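PDB 4U9B: NO-binding heme-dependent sensor protein from Shewanella oneidensis, which binds a heme group and nitric oxide, and probably acts as a gas sensor that passes on the nitric oxide signal through cleavage of the iron-histidine bond. Local coordinates for residues A[116-121]-A[130-135]; A[137-142]-A[162-167]; A[86-91]-A[100-105]. All blocks are in the same frame, centred on the assembly; numbering follows the deposited sequence.

Contact 1: residues A[116-121]-A[130-135]; sequences PHINGQ and LRYSSP. With HEM (protoporphyrin IX containing Fe), chain B; PO4 (phosphate ion), chain E.
Ile118 and Tyr132 face each other as a non-hydrogen-bonded pair of two antiparallel strands and turn their side chains to the heme. Ile118 can be followed outward: CB lies 4.0 Å from Arg131 O, CG1 rests against Tyr132 CD2 at 3.9 Å, CG2 branches off to Leu130 CD1 at 3.6 Å, and CD1 ends over the porphyrin margin, 3.7 Å from HEM CHB. Pro116 CB comes closer to the tyrosine ring, 3.4 Å from Tyr132 CE2, approaching obliquely. The chi1 of 172° sets Tyr132 CG anti to the backbone N, and the ring continues toward one heme propionate. There Tyr132 OH donates to HEM O2A over 2.6 Å, the acceptor lying in the plane of the ring at its edge, while the same hydroxyl oxygen accepts a hydrogen bond from Leu138 N.

The strands form the 117-122/128-133 hairpin of the H-NOX fold, and Tyr132, Ser134 and Arg136 make up the family's Tyr-x-Ser-x-Arg motif. Ser134 OG donates to the other oxygen of that carboxylate, HEM O1A, at 2.7 Å and takes a bond from Arg136 N; Arg136 NE also reaches the heme. A phenylalanine in place of Tyr132 would probably leave propionate oxygen O2A one bond short and Leu138 N without its acceptor.

Two hydrogen-bonded pairs, His117 with Ser133 and Asn119 with Arg131, put their side chains on the sheet face away from the heme. One water there accepts from Asn119 ND2 and Arg131 NH1 and gives a weak bond to His117 O. Beside it a phosphate, probably from the crystallisation liquor, offers O2 to both His117 ND1 and Asn119 ND2, the latter bond being 3.1 Å long.

Contact 2: residues A[137-142]-A[162-167]; sequences RLCFCA and DTCMHT. With ZN (zinc ion), chain D; HEM (protoporphyrin IX containing Fe), chain B.
Arg137 and Met165 bring the two backbones to their nearest approach, CA to CA 6.9 Å, where Arg137, in the left-handed helical region of phi and psi, precedes the N-cap Leu138 of helix 139-152 and the chain leaving strand 156-163 makes a 3-10 turn at 165-167. Between them sits a structural-type zinc site with three cysteines and one histidine as ligands. Cys139 SG and Cys164 SG each bind the zinc at 2.3 Å, and His161 and Cys172 complete the site, so the metal ties the start of the helix to the sheet and the turn after it. The two thiolates reach it from different rotamers: Cys139 SG lies between its backbone N and carbonyl carbon (chi1 58°), whereas Cys164 SG is anti to the backbone N.

His166, which is not a ligand, packs beside the site. Its CD2 lies 3.4 Å from Cys139 SG and also meets the edge of the Phe140 ring, the two rings being inclined at 55°. Arg137 has two deposited conformers, so its contact is doubtful; in one, the guanidinium turns a face to the imidazole, with His166 ND1 3.4 Å above its plane and no hydrogen bond between them.

A water bridges the segments. It donates to Arg137 O and accepts from Phe140 N at 3.0 Å, and it lies 3.2 Å from His166 NE2.

The turn also supports its own zinc ligand. His166 N donates a hydrogen bond to Cys164 SG over 3.4 Å with an N-H...S angle of 160°, which would probably draw off some thiolate charge. Next to it, Cys164 O is gripped twice by one residue, through Thr167 N and through Thr167 OG1 at 3.1 Å.

Contact 3: residues A[86-91]-A[100-105]; sequences DKFDDF and DVIHLE. With HEM (protoporphyrin IX containing Fe), chain B.
The nitric oxide pocket, lined by Ile98, Ile102 and Leu115, takes Ile102 from helix 98-109, on which the loop after helix 82-85 packs here. Ile102 faces two ways: CG2 lies against the porphyrin face, 3.8 Å from HEM NC, while CD1 touches both HEM CMC and Phe88 CE2, the latter at 3.9 Å. The Phe88 ring meets Val101 tip to tip, its CZ 3.5 Å from Val101 CG1, a methyl held anti to the backbone N (chi1 -178°). Lys87 CD approaches that same methyl to 3.8 Å, so Val101 CG1 touches both the lysine's aliphatic chain and the ring. Phe88 also touches Phe153.

Beyond CG the Lys87 chain is extended, and it reaches Glu105, bent at chi2, tip to tip. NZ and OE2 form a salt bridge whose modelled length is too short to be taken literally.

His103, the axial heme ligand in another structure of this protein, is on the same helix, yet its NE2 is 10.4 Å from HEM FE, consistent with a broken iron-histidine bond.

Glu105 OE1 pairs with Lys108 NZ, so the carboxylate has a lysine at each oxygen, which would probably favour its ionised form; how firmly the Lys87 pair holds the loop stays doubtful, given its modelled length.

All three contacts touch the heme. Contacts 1 and 2 are direct neighbours, their centres about 10 Å apart: Tyr132 CE1 packs 3.5 Å from Cys139 N, where the hairpin meets the start of helix 139-152, and Met165 CE packs 3.4 Å from Ser134 O. The zinc ion thus lies close to the residues that hold one propionate, about 6 Å from the Tyr132 side chain. Contact 3 stands apart, its centre about 15 Å from that of contact 1 and about 22 Å from that of contact 2. The nitric oxide lies about 4 Å from the side chains of both Pro116 and Ile102, linking contacts 1 and 3, but about 12 Å from that of Cys139.

Contact 1: residues A[116-121]-A[130-135]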
# COMPACT_ATOMS: atom_id res chain seq x y z
N PRO A 116 8.95 1.45 -2.46
CA PRO A 116 9.63 1.64 -1.17
C PRO A 116 10.82 0.70 -1.03
O PRO A 116 10.90 -0.30 -1.74
CB PRO A 116 8.54 1.29 -0.16
CG PRO A 116 7.69 0.30 -0.86
CD PRO A 116 7.66 0.76 -2.30
N HIS A 117 11.73 1.04 -0.13
CA HIS A 117 12.78 0.12 0.26
C HIS A 117 12.22 -0.82 1.32
O HIS A 117 11.89 -0.39 2.43
CB HIS A 117 14.00 0.87 0.79
CG HIS A 117 14.70 1.68 -0.26
ND1 HIS A 117 15.60 1.13 -1.15
CD2 HIS A 117 14.64 3.00 -0.56
CE1 HIS A 117 16.05 2.07 -1.95
NE2 HIS A 117 15.49 3.22 -1.61
N ILE A 118 12.11 -2.09 0.96
CA ILE A 118 11.56 -3.09 1.87
C ILE A 118 12.51 -4.28 1.92
O ILE A 118 12.91 -4.82 0.89
CB ILE A 118 10.14 -3.52 1.44
CG1 ILE A 118 9.15 -2.40 1.77
CG2 ILE A 118 9.73 -4.82 2.14
CD1 ILE A 118 7.71 -2.67 1.37
N ASN A 119 12.88 -4.67 3.14
CA ASN A 119 13.76 -5.80 3.38
C ASN A 119 13.21 -6.66 4.51
O ASN A 119 12.86 -6.14 5.56
CB ASN A 119 15.17 -5.33 3.72
CG ASN A 119 15.85 -4.63 2.55
OD1 ASN A 119 16.61 -5.24 1.80
ND2 ASN A 119 15.59 -3.33 2.40
N GLY A 120 13.16 -7.96 4.27
CA GLY A 120 12.59 -8.89 5.23
C GLY A 120 13.59 -9.90 5.75
O GLY A 120 14.40 -10.42 4.99
N GLN A 121 13.53 -10.15 7.05
CA GLN A 121 14.28 -11.23 7.67
C GLN A 121 13.31 -12.18 8.36
O GLN A 121 12.47 -11.76 9.15
CB GLN A 121 15.30 -10.68 8.68
CG GLN A 121 16.45 -9.92 8.05
CD GLN A 121 17.28 -10.78 7.12
OE1 GLN A 121 17.43 -11.98 7.33
NE2 GLN A 121 17.83 -10.16 6.08
N LEU A 130 10.40 -6.83 9.10
CA LEU A 130 10.30 -6.12 7.83
C LEU A 130 10.71 -4.66 7.99
O LEU A 130 10.03 -3.88 8.65
CB LEU A 130 8.87 -6.22 7.30
CG LEU A 130 8.69 -5.97 5.80
CD1 LEU A 130 9.44 -7.02 4.97
CD2 LEU A 130 7.22 -5.97 5.44
N ARG A 131 11.84 -4.31 7.38
CA ARG A 131 12.31 -2.93 7.38
C ARG A 131 11.65 -2.17 6.23
O ARG A 131 11.61 -2.67 5.11
CB ARG A 131 13.83 -2.86 7.25
CG ARG A 131 14.40 -1.45 7.32
CD ARG A 131 15.85 -1.41 6.87
NE ARG A 131 16.42 -0.06 6.97
CZ ARG A 131 16.38 0.87 6.02
NH1 ARG A 131 15.78 0.62 4.86
NH2 ARG A 131 16.93 2.05 6.23
N TYR A 132 11.14 -0.98 6.53
CA TYR A 132 10.52 -0.12 5.53
C TYR A 132 11.19 1.25 5.52
O TYR A 132 11.42 1.84 6.58
CB TYR A 132 9.02 0.02 5.80
CG TYR A 132 8.34 1.05 4.93
CD1 TYR A 132 8.29 2.39 5.31
CD2 TYR A 132 7.75 0.69 3.73
CE1 TYR A 132 7.68 3.33 4.52
CE2 TYR A 132 7.13 1.63 2.93
CZ TYR A 132 7.10 2.95 3.33
OH TYR A 132 6.48 3.90 2.54
N SER A 133 11.50 1.74 4.33
CA SER A 133 12.01 3.09 4.16
C SER A 133 11.49 3.66 2.84
O SER A 133 11.49 2.97 1.83
CB SER A 133 13.54 3.09 4.16
OG SER A 133 14.05 4.40 4.28
N SER A 134 11.04 4.92 2.87
CA SER A 134 10.55 5.57 1.66
C SER A 134 10.33 7.07 1.84
O SER A 134 9.86 7.50 2.90
CB SER A 134 9.23 4.93 1.21
OG SER A 134 8.68 5.62 0.11
N PRO A 135 10.67 7.88 0.82
CA PRO A 135 10.34 9.31 0.88
C PRO A 135 8.84 9.57 1.01
O PRO A 135 8.45 10.63 1.50
CB PRO A 135 10.86 9.84 -0.46
CG PRO A 135 11.88 8.87 -0.90
CD PRO A 135 11.43 7.54 -0.39
CHA HEM B . 3.75 0.70 -4.06
CHB HEM B . 4.38 -2.10 -0.17
CHC HEM B . 2.62 -5.91 -2.56
CHD HEM B . 3.13 -3.41 -6.68
C1A HEM B . 3.89 0.29 -2.76
C2A HEM B . 3.84 1.14 -1.59
C3A HEM B . 4.01 0.36 -0.52
C4A HEM B . 4.18 -1.00 -0.97
CMA HEM B . 4.03 0.80 0.96
CAA HEM B . 3.62 2.67 -1.57
CBA HEM B . 4.84 3.41 -2.14
CGA HEM B . 5.90 3.70 -1.09
O1A HEM B . 6.94 4.32 -1.46
O2A HEM B . 5.73 3.32 0.10
C1B HEM B . 3.91 -3.36 -0.44
C2B HEM B . 3.74 -4.43 0.51
C3B HEM B . 3.27 -5.50 -0.15
C4B HEM B . 3.10 -5.11 -1.54
CMB HEM B . 4.12 -4.27 2.01
CAB HEM B . 2.88 -6.91 0.36
CBB HEM B . 2.62 -7.19 1.64
C1C HEM B . 2.61 -5.57 -3.89
C2C HEM B . 2.17 -6.42 -4.97
C3C HEM B . 2.31 -5.76 -6.13
C4C HEM B . 2.84 -4.44 -5.81
CMC HEM B . 1.64 -7.86 -4.79
CAC HEM B . 1.93 -6.36 -7.51
CBC HEM B . 2.30 -5.82 -8.67
C1D HEM B . 3.24 -2.08 -6.35
C2D HEM B . 3.12 -0.99 -7.30
C3D HEM B . 3.31 0.28 -6.49
C4D HEM B . 3.53 -0.15 -5.13
CMD HEM B . 2.85 -1.10 -8.82
CAD HEM B . 3.28 1.73 -7.00
CBD HEM B . 4.68 2.18 -7.42
CGD HEM B . 4.60 3.60 -7.91
O1D HEM B . 3.62 4.29 -7.55
O2D HEM B . 5.52 4.04 -8.66
NA HEM B . 4.09 -1.01 -2.34
NB HEM B . 3.51 -3.81 -1.68
NC HEM B . 3.01 -4.37 -4.44
ND HEM B . 3.48 -1.54 -5.09
FE HEM B . 3.72 -2.71 -3.42
P PO4 E . 17.57 -1.87 -0.94
O1 PO4 E . 17.03 -2.50 -2.20
O2 PO4 E . 16.42 -1.56 -0.00
O3 PO4 E . 18.52 -2.83 -0.26
O4 PO4 E . 18.29 -0.59 -1.28
O HOH W 1 14.28 -1.41 3.88

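Contact 2: residues A[137-142]-A[162-167]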
# COMPACT_ATOMS: atom_id res chain seq x y z
N ARG A 137 6.82 7.96 2.91
CA ARG A 137 6.45 7.73 4.30
C ARG A 137 5.08 7.06 4.40
O ARG A 137 4.20 7.49 5.15
CB ARG A 137 6.47 9.04 5.09
CG ARG A 137 7.80 9.77 4.98
CD ARG A 137 8.11 10.62 6.20
NE ARG A 137 6.93 11.34 6.69
CZ ARG A 137 6.83 11.87 7.90
NH1 ARG A 137 7.83 11.77 8.77
NH2 ARG A 137 5.72 12.50 8.25
N LEU A 138 4.92 5.97 3.65
CA LEU A 138 3.65 5.24 3.59
C LEU A 138 3.72 3.91 4.34
O LEU A 138 3.17 2.90 3.89
CB LEU A 138 3.26 5.00 2.13
CG LEU A 138 2.67 6.21 1.40
CD1 LEU A 138 2.68 5.97 -0.10
CD2 LEU A 138 1.26 6.48 1.89
N CYS A 139 4.37 3.91 5.49
CA CYS A 139 4.52 2.68 6.28
C CYS A 139 3.17 2.13 6.72
O CYS A 139 3.01 0.92 6.88
CB CYS A 139 5.40 2.93 7.50
SG CYS A 139 4.79 4.22 8.60
N PHE A 140 2.18 3.00 6.90
CA PHE A 140 0.86 2.54 7.32
C PHE A 140 0.14 1.87 6.15
O PHE A 140 -0.69 0.99 6.35
CB PHE A 140 0.03 3.70 7.88
CG PHE A 140 0.23 3.92 9.36
CD1 PHE A 140 1.37 4.54 9.83
CD2 PHE A 140 -0.72 3.49 10.27
CE1 PHE A 140 1.56 4.74 11.18
CE2 PHE A 140 -0.54 3.69 11.63
CZ PHE A 140 0.61 4.31 12.08
N CYS A 141 0.48 2.28 4.93
CA CYS A 141 -0.03 1.61 3.75
C CYS A 141 0.61 0.23 3.65
O CYS A 141 -0.04 -0.75 3.28
CB CYS A 141 0.24 2.44 2.49
SG CYS A 141 -0.48 1.78 0.96
N ALA A 142 1.89 0.15 3.99
CA ALA A 142 2.61 -1.12 4.02
C ALA A 142 1.97 -2.06 5.03
O ALA A 142 1.78 -3.25 4.77
CB ALA A 142 4.08 -0.91 4.34
N ASP A 162 7.22 -0.63 16.08
CA ASP A 162 7.76 0.10 17.23
C ASP A 162 8.91 1.05 16.88
O ASP A 162 9.35 1.83 17.72
CB ASP A 162 8.22 -0.89 18.30
CG ASP A 162 7.08 -1.69 18.89
OD1 ASP A 162 5.95 -1.17 18.97
OD2 ASP A 162 7.31 -2.86 19.29
N THR A 163 9.42 0.94 15.66
CA THR A 163 10.29 1.97 15.09
C THR A 163 9.55 2.55 13.90
O THR A 163 9.02 1.79 13.08
CB THR A 163 11.66 1.40 14.65
OG1 THR A 163 12.29 0.73 15.75
CG2 THR A 163 12.57 2.52 14.15
N CYS A 164 9.49 3.87 13.81
CA CYS A 164 8.69 4.51 12.77
C CYS A 164 9.26 5.86 12.33
O CYS A 164 9.69 6.67 13.15
CB CYS A 164 7.25 4.70 13.24
SG CYS A 164 6.14 5.30 11.95
N MET A 165 9.23 6.08 11.02
CA MET A 165 9.69 7.33 10.43
C MET A 165 8.89 8.53 10.91
O MET A 165 9.39 9.65 10.96
CB MET A 165 9.62 7.25 8.90
CG MET A 165 10.50 6.17 8.29
SD MET A 165 10.36 6.10 6.49
CE MET A 165 11.26 7.58 6.04
N HIS A 166 7.62 8.30 11.24
CA HIS A 166 6.74 9.39 11.63
C HIS A 166 7.11 9.99 12.99
O HIS A 166 6.56 11.02 13.39
CB HIS A 166 5.29 8.92 11.66
CG HIS A 166 4.73 8.58 10.31
ND1 HIS A 166 4.58 9.52 9.32
CD2 HIS A 166 4.31 7.41 9.79
CE1 HIS A 166 4.08 8.94 8.24
NE2 HIS A 166 3.90 7.66 8.50
N THR A 167 8.04 9.35 13.69
CA THR A 167 8.52 9.87 14.97
C THR A 167 9.96 10.36 14.87
O THR A 167 10.54 10.80 15.86
CB THR A 167 8.43 8.82 16.10
OG1 THR A 167 9.48 7.86 15.96
CG2 THR A 167 7.08 8.12 16.07
ZN ZN D . 6.24 3.73 10.34
CHA HEM B . 3.75 0.70 -4.06
CHB HEM B . 4.38 -2.10 -0.17
CHC HEM B . 2.62 -5.91 -2.56
CHD HEM B . 3.13 -3.41 -6.68
C1A HEM B . 3.89 0.29 -2.76
C2A HEM B . 3.84 1.14 -1.59
C3A HEM B . 4.01 0.36 -0.52
C4A HEM B . 4.18 -1.00 -0.97
CMA HEM B . 4.03 0.80 0.96
CAA HEM B . 3.62 2.67 -1.57
CBA HEM B . 4.84 3.41 -2.14
CGA HEM B . 5.90 3.70 -1.09
O1A HEM B . 6.94 4.32 -1.46
O2A HEM B . 5.73 3.32 0.10
C1B HEM B . 3.91 -3.36 -0.44
C2B HEM B . 3.74 -4.43 0.51
C3B HEM B . 3.27 -5.50 -0.15
C4B HEM B . 3.10 -5.11 -1.54
CMB HEM B . 4.12 -4.27 2.01
CAB HEM B . 2.88 -6.91 0.36
CBB HEM B . 2.62 -7.19 1.64
C1C HEM B . 2.61 -5.57 -3.89
C2C HEM B . 2.17 -6.42 -4.97
C3C HEM B . 2.31 -5.76 -6.13
C4C HEM B . 2.84 -4.44 -5.81
CMC HEM B . 1.64 -7.86 -4.79
CAC HEM B . 1.93 -6.36 -7.51
CBC HEM B . 2.30 -5.82 -8.67
C1D HEM B . 3.24 -2.08 -6.35
C2D HEM B . 3.12 -0.99 -7.30
C3D HEM B . 3.31 0.28 -6.49
C4D HEM B . 3.53 -0.15 -5.13
CMD HEM B . 2.85 -1.10 -8.82
CAD HEM B . 3.28 1.73 -7.00
CBD HEM B . 4.68 2.18 -7.42
CGD HEM B . 4.60 3.60 -7.91
O1D HEM B . 3.62 4.29 -7.55
O2D HEM B . 5.52 4.04 -8.66
NA HEM B . 4.09 -1.01 -2.34
NB HEM B . 3.51 -3.81 -1.68
NC HEM B . 3.01 -4.37 -4.44
ND HEM B . 3.48 -1.54 -5.09
FE HEM B . 3.72 -2.71 -3.42
O HOH W 2 2.08 6.02 6.51

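Contact 3: residues A[86-91]-A[100-105]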
# COMPACT_ATOMS: atom_id res chain seq x y z
N ASP A 86 0.43 -15.08 -7.75
CA ASP A 86 0.36 -16.54 -7.89
C ASP A 86 1.71 -17.22 -7.69
O ASP A 86 1.78 -18.44 -7.52
CB ASP A 86 -0.20 -16.92 -9.27
CG ASP A 86 -1.69 -16.66 -9.40
OD1 ASP A 86 -2.36 -16.44 -8.37
OD2 ASP A 86 -2.20 -16.69 -10.54
N LYS A 87 2.78 -16.45 -7.72
CA LYS A 87 4.12 -16.99 -7.53
C LYS A 87 4.36 -17.49 -6.10
O LYS A 87 5.32 -18.21 -5.85
CB LYS A 87 5.18 -15.94 -7.86
CG LYS A 87 5.32 -15.63 -9.34
CD LYS A 87 6.47 -14.67 -9.57
CE LYS A 87 6.91 -14.66 -11.02
NZ LYS A 87 8.21 -13.95 -11.18
N PHE A 88 3.47 -17.12 -5.18
CA PHE A 88 3.67 -17.39 -3.76
C PHE A 88 2.64 -18.37 -3.21
O PHE A 88 1.43 -18.20 -3.41
CB PHE A 88 3.62 -16.08 -2.97
CG PHE A 88 4.62 -15.07 -3.44
CD1 PHE A 88 5.97 -15.23 -3.15
CD2 PHE A 88 4.22 -13.97 -4.18
CE1 PHE A 88 6.90 -14.31 -3.58
CE2 PHE A 88 5.15 -13.04 -4.62
CZ PHE A 88 6.49 -13.21 -4.32
N ASP A 89 3.13 -19.38 -2.49
CA ASP A 89 2.28 -20.43 -1.94
C ASP A 89 1.70 -20.07 -0.58
O ASP A 89 0.71 -20.66 -0.14
CB ASP A 89 3.08 -21.73 -1.82
CG ASP A 89 3.32 -22.40 -3.16
OD1 ASP A 89 2.37 -22.49 -3.96
OD2 ASP A 89 4.47 -22.83 -3.41
N ASP A 90 2.32 -19.11 0.11
CA ASP A 90 1.89 -18.73 1.45
C ASP A 90 2.30 -17.31 1.80
O ASP A 90 3.05 -16.66 1.08
CB ASP A 90 2.46 -19.71 2.48
CG ASP A 90 3.95 -19.90 2.34
OD1 ASP A 90 4.69 -18.90 2.37
OD2 ASP A 90 4.39 -21.07 2.21
N PHE A 91 1.79 -16.84 2.94
CA PHE A 91 2.01 -15.47 3.39
C PHE A 91 3.49 -15.14 3.57
O PHE A 91 3.97 -14.11 3.09
CB PHE A 91 1.26 -15.23 4.70
CG PHE A 91 1.50 -13.88 5.31
CD1 PHE A 91 0.86 -12.75 4.82
CD2 PHE A 91 2.36 -13.74 6.39
CE1 PHE A 91 1.08 -11.51 5.39
CE2 PHE A 91 2.59 -12.50 6.96
CZ PHE A 91 1.95 -11.38 6.46
N ASP A 100 12.82 -9.11 -3.48
CA ASP A 100 13.35 -9.76 -4.67
C ASP A 100 12.32 -9.83 -5.79
O ASP A 100 12.49 -9.23 -6.85
CB ASP A 100 13.82 -11.18 -4.34
CG ASP A 100 15.01 -11.20 -3.40
OD1 ASP A 100 15.69 -10.17 -3.27
OD2 ASP A 100 15.26 -12.27 -2.79
N VAL A 101 11.24 -10.56 -5.53
CA VAL A 101 10.29 -10.93 -6.56
C VAL A 101 9.36 -9.77 -6.96
O VAL A 101 9.28 -9.43 -8.14
CB VAL A 101 9.44 -12.13 -6.11
CG1 VAL A 101 8.46 -12.56 -7.19
CG2 VAL A 101 10.36 -13.29 -5.75
N ILE A 102 8.66 -9.18 -5.99
CA ILE A 102 7.72 -8.11 -6.30
C ILE A 102 8.43 -6.93 -6.96
O ILE A 102 7.98 -6.44 -8.00
CB ILE A 102 7.00 -7.59 -5.03
CG1 ILE A 102 6.24 -8.72 -4.33
CG2 ILE A 102 6.04 -6.44 -5.39
CD1 ILE A 102 5.01 -9.21 -5.06
N HIS A 103 9.54 -6.49 -6.37
CA HIS A 103 10.31 -5.37 -6.90
C HIS A 103 10.67 -5.60 -8.36
O HIS A 103 10.50 -4.71 -9.20
CB HIS A 103 11.57 -5.15 -6.06
CG HIS A 103 12.25 -3.84 -6.30
ND1 HIS A 103 11.97 -2.71 -5.57
CD2 HIS A 103 13.21 -3.48 -7.19
CE1 HIS A 103 12.72 -1.71 -5.99
NE2 HIS A 103 13.48 -2.15 -6.98
N LEU A 104 11.14 -6.81 -8.66
CA LEU A 104 11.53 -7.17 -10.02
C LEU A 104 10.35 -7.11 -10.98
O LEU A 104 10.43 -6.49 -12.04
CB LEU A 104 12.13 -8.58 -10.05
CG LEU A 104 12.50 -9.07 -11.45
CD1 LEU A 104 13.70 -8.30 -11.97
CD2 LEU A 104 12.77 -10.55 -11.47
N GLU A 105 9.26 -7.78 -10.61
CA GLU A 105 8.12 -7.89 -11.51
C GLU A 105 7.46 -6.54 -11.76
O GLU A 105 6.95 -6.28 -12.84
CB GLU A 105 7.09 -8.89 -10.95
CG GLU A 105 7.62 -10.32 -10.78
CD GLU A 105 8.17 -10.91 -12.07
OE1 GLU A 105 7.73 -10.50 -13.16
OE2 GLU A 105 9.05 -11.80 -11.98
CHA HEM B . 3.75 0.70 -4.06
CHB HEM B . 4.38 -2.10 -0.17
CHC HEM B . 2.62 -5.91 -2.56
CHD HEM B . 3.13 -3.41 -6.68
C1A HEM B . 3.89 0.29 -2.76
C2A HEM B . 3.84 1.14 -1.59
C3A HEM B . 4.01 0.36 -0.52
C4A HEM B . 4.18 -1.00 -0.97
CMA HEM B . 4.03 0.80 0.96
CAA HEM B . 3.62 2.67 -1.57
CBA HEM B . 4.84 3.41 -2.14
CGA HEM B . 5.90 3.70 -1.09
O1A HEM B . 6.94 4.32 -1.46
O2A HEM B . 5.73 3.32 0.10
C1B HEM B . 3.91 -3.36 -0.44
C2B HEM B . 3.74 -4.43 0.51
C3B HEM B . 3.27 -5.50 -0.15
C4B HEM B . 3.10 -5.11 -1.54
CMB HEM B . 4.12 -4.27 2.01
CAB HEM B . 2.88 -6.91 0.36
CBB HEM B . 2.62 -7.19 1.64
C1C HEM B . 2.61 -5.57 -3.89
C2C HEM B . 2.17 -6.42 -4.97
C3C HEM B . 2.31 -5.76 -6.13
C4C HEM B . 2.84 -4.44 -5.81
CMC HEM B . 1.64 -7.86 -4.79
CAC HEM B . 1.93 -6.36 -7.51
CBC HEM B . 2.30 -5.82 -8.67
C1D HEM B . 3.24 -2.08 -6.35
C2D HEM B . 3.12 -0.99 -7.30
C3D HEM B . 3.31 0.28 -6.49
C4D HEM B . 3.53 -0.15 -5.13
CMD HEM B . 2.85 -1.10 -8.82
CAD HEM B . 3.28 1.73 -7.00
CBD HEM B . 4.68 2.18 -7.42
CGD HEM B . 4.60 3.60 -7.91
O1D HEM B . 3.62 4.29 -7.55
O2D HEM B . 5.52 4.04 -8.66
NA HEM B . 4.09 -1.01 -2.34
NB HEM B . 3.51 -3.81 -1.68
NC HEM B . 3.01 -4.37 -4.44
ND HEM B . 3.48 -1.54 -5.09
FE HEM B . 3.72 -2.71 -3.42